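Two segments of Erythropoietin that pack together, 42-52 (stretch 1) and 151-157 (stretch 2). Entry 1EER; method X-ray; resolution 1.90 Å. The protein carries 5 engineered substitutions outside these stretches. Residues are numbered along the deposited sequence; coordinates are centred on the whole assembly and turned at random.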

# COMPACT_ATOMS: atom_id res chain seq x y z
N PRO A 42 -4.68 18.90 8.17
CA PRO A 42 -3.51 19.55 7.57
C PRO A 42 -3.71 19.79 6.07
O PRO A 42 -4.70 19.36 5.48
CB PRO A 42 -2.37 18.57 7.86
CG PRO A 42 -3.05 17.23 8.02
CD PRO A 42 -4.51 17.45 8.33
N ASP A 43 -2.78 20.51 5.46
CA ASP A 43 -2.86 20.75 4.03
C ASP A 43 -2.08 19.60 3.44
O ASP A 43 -0.98 19.30 3.91
CB ASP A 43 -2.18 22.07 3.66
CG ASP A 43 -2.30 22.39 2.18
OD1 ASP A 43 -2.63 21.48 1.39
OD2 ASP A 43 -2.06 23.55 1.80
N THR A 44 -2.62 18.95 2.42
CA THR A 44 -1.92 17.82 1.82
C THR A 44 -1.30 18.09 0.45
O THR A 44 -0.59 17.24 -0.10
CB THR A 44 -2.83 16.58 1.71
OG1 THR A 44 -3.78 16.78 0.66
CG2 THR A 44 -3.55 16.34 3.02
N LYS A 45 -1.53 19.27 -0.11
CA LYS A 45 -0.98 19.55 -1.42
C LYS A 45 0.54 19.66 -1.41
O LYS A 45 1.15 20.14 -0.45
CB LYS A 45 -1.59 20.83 -2.01
CG LYS A 45 -1.16 22.13 -1.35
CD LYS A 45 -1.93 23.34 -1.92
CE LYS A 45 -1.29 24.46 -1.08
NZ LYS A 45 -1.74 25.83 -1.30
N VAL A 46 1.14 19.19 -2.49
CA VAL A 46 2.59 19.26 -2.65
C VAL A 46 2.91 19.86 -4.02
O VAL A 46 2.51 19.32 -5.05
CB VAL A 46 3.25 17.85 -2.53
CG1 VAL A 46 4.69 17.90 -3.06
CG2 VAL A 46 3.25 17.38 -1.09
N ASN A 47 3.60 20.99 -4.02
CA ASN A 47 3.99 21.62 -5.27
C ASN A 47 5.40 21.07 -5.48
O ASN A 47 6.35 21.48 -4.79
CB ASN A 47 4.01 23.15 -5.12
CG ASN A 47 4.27 23.87 -6.43
OD1 ASN A 47 5.42 24.14 -6.78
ND2 ASN A 47 3.20 24.18 -7.16
N PHE A 48 5.53 20.11 -6.39
CA PHE A 48 6.81 19.46 -6.65
C PHE A 48 7.92 20.43 -7.02
O PHE A 48 9.09 20.17 -6.70
CB PHE A 48 6.65 18.39 -7.74
CG PHE A 48 6.22 17.07 -7.20
CD1 PHE A 48 7.12 16.27 -6.49
CD2 PHE A 48 4.91 16.63 -7.36
CE1 PHE A 48 6.71 15.05 -5.94
CE2 PHE A 48 4.49 15.42 -6.82
CZ PHE A 48 5.39 14.62 -6.10
N TYR A 49 7.56 21.53 -7.67
CA TYR A 49 8.56 22.53 -8.04
C TYR A 49 9.11 23.18 -6.76
O TYR A 49 10.33 23.27 -6.57
CB TYR A 49 7.95 23.61 -8.94
CG TYR A 49 8.93 24.71 -9.27
CD1 TYR A 49 10.00 24.47 -10.12
CD2 TYR A 49 8.85 25.95 -8.65
CE1 TYR A 49 10.97 25.44 -10.36
CE2 TYR A 49 9.82 26.94 -8.88
CZ TYR A 49 10.88 26.67 -9.74
OH TYR A 49 11.88 27.60 -9.96
N ALA A 50 8.22 23.62 -5.88
CA ALA A 50 8.64 24.24 -4.64
C ALA A 50 9.19 23.20 -3.65
O ALA A 50 10.17 23.45 -2.95
CB ALA A 50 7.48 24.98 -4.01
N TRP A 51 8.55 22.04 -3.61
CA TRP A 51 8.94 20.96 -2.71
C TRP A 51 10.42 20.55 -2.82
O TRP A 51 11.13 20.47 -1.82
CB TRP A 51 8.03 19.75 -2.92
CG TRP A 51 8.41 18.53 -2.11
CD1 TRP A 51 9.22 17.51 -2.50
CD2 TRP A 51 7.98 18.20 -0.77
NE1 TRP A 51 9.32 16.56 -1.50
CE2 TRP A 51 8.57 16.96 -0.43
CE3 TRP A 51 7.14 18.84 0.17
CZ2 TRP A 51 8.36 16.34 0.82
CZ3 TRP A 51 6.93 18.21 1.42
CH2 TRP A 51 7.55 16.97 1.73
N LYS A 52 10.89 20.30 -4.04
CA LYS A 52 12.27 19.89 -4.23
C LYS A 52 13.29 21.03 -4.09
O LYS A 52 14.50 20.82 -4.08
CB LYS A 52 12.39 19.26 -5.62
CG LYS A 52 12.42 20.30 -6.74
CD LYS A 52 12.61 19.67 -8.12
CE LYS A 52 11.94 18.30 -8.23
NZ LYS A 52 11.63 18.01 -9.63
N GLY A 151 1.20 11.21 -0.01
CA GLY A 151 1.83 12.39 -0.56
C GLY A 151 3.13 12.82 0.09
O GLY A 151 4.15 12.15 -0.04
N LYS A 152 3.11 13.95 0.79
CA LYS A 152 4.31 14.46 1.42
C LYS A 152 4.92 13.50 2.43
O LYS A 152 6.14 13.49 2.62
CB LYS A 152 4.04 15.82 2.07
CG LYS A 152 3.13 15.79 3.27
CD LYS A 152 2.96 17.18 3.84
CE LYS A 152 1.92 17.96 3.05
NZ LYS A 152 2.25 19.41 2.96
N LEU A 153 4.10 12.68 3.08
CA LEU A 153 4.66 11.72 4.03
C LEU A 153 5.54 10.75 3.25
O LEU A 153 6.72 10.57 3.58
CB LEU A 153 3.55 10.94 4.75
CG LEU A 153 4.08 10.16 5.95
CD1 LEU A 153 3.04 10.15 7.05
CD2 LEU A 153 4.43 8.74 5.54
N LYS A 154 4.97 10.14 2.22
CA LYS A 154 5.73 9.21 1.39
C LYS A 154 6.95 9.91 0.82
O LYS A 154 8.05 9.37 0.85
CB LYS A 154 4.85 8.66 0.26
CG LYS A 154 5.56 7.67 -0.65
CD LYS A 154 6.35 6.61 0.13
CE LYS A 154 6.39 5.26 -0.61
NZ LYS A 154 7.60 4.45 -0.29
N LEU A 155 6.74 11.12 0.29
CA LEU A 155 7.84 11.90 -0.29
C LEU A 155 8.96 12.14 0.70
O LEU A 155 10.13 11.93 0.40
CB LEU A 155 7.32 13.24 -0.83
CG LEU A 155 6.54 13.19 -2.14
CD1 LEU A 155 6.09 14.60 -2.52
CD2 LEU A 155 7.38 12.57 -3.26
N TYR A 156 8.60 12.61 1.90
CA TYR A 156 9.60 12.87 2.92
C TYR A 156 10.34 11.56 3.27
O TYR A 156 11.58 11.52 3.29
CB TYR A 156 8.93 13.44 4.17
CG TYR A 156 9.83 13.37 5.38
CD1 TYR A 156 10.99 14.14 5.44
CD2 TYR A 156 9.58 12.48 6.42
CE1 TYR A 156 11.88 14.02 6.49
CE2 TYR A 156 10.47 12.35 7.48
CZ TYR A 156 11.62 13.13 7.51
OH TYR A 156 12.53 13.02 8.53
N THR A 157 9.58 10.50 3.54
CA THR A 157 10.16 9.21 3.90
C THR A 157 11.11 8.66 2.83
O THR A 157 12.15 8.09 3.15
CB THR A 157 9.07 8.16 4.15
OG1 THR A 157 8.35 8.49 5.35
CG2 THR A 157 9.68 6.80 4.30
O HOH W 1 0.47 14.87 0.86
O HOH W 2 3.94 20.49 0.42
O HOH W 3 11.46 14.42 -1.21

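Leu 155, on the helix that runs through stretch 2, fills the apolar centre of the contact. Its CD1 lies over one face of the Trp 51 indole, 4.1 Å from the centroid of the five-membered ring and 18° off the ring normal, so a methyl C-H can meet the pi cloud. The same CD1 is 3.6 Å from Val 46 CG1 and 3.5 Å from Phe 48 CE1; one methyl thus touches three apolar side chains of stretch 1. Trp 51 also reaches along the helix: its CZ2 is 3.7 Å from Leu 155 CB, and its CH2 is 3.7 Å from Lys 152 CB, one turn earlier. Tyr 156 N, 3.9 Å from Trp 51 CZ2, sits at the edge of the indole and is already engaged in the helix, donating to Lys 152 O at 2.7 Å.

Stretch 1 approaches as a loop that leads into a helix at Phe 48, where Asn 47, just before it, is the N-cap: its OD1 accepts from Ala 50 N at 3.0 Å. Among the CA atoms, those of Val 46 and Lys 152 are nearest across the contact, 6.5 Å apart.

Lys 152 carries the contact from apolar to polar. Its CB packs 3.6 Å from Val 46 CG2, while its chain extends along the loop until CE lies 3.3 Å from Asp 43 O. Water completes the polar edge. Water 1 donates to Thr 44 O and accepts from Lys 152 N, both at 2.8 Å; water 2 links Lys 45 O (2.9 Å) to Lys 152 NZ (3.2 Å). The loop is braced from within by Lys 45 N, which donates to Asp 43 OD1 at 2.9 Å. Beside the indole, water 3 accepts from Trp 51 NE1 at 3.0 Å.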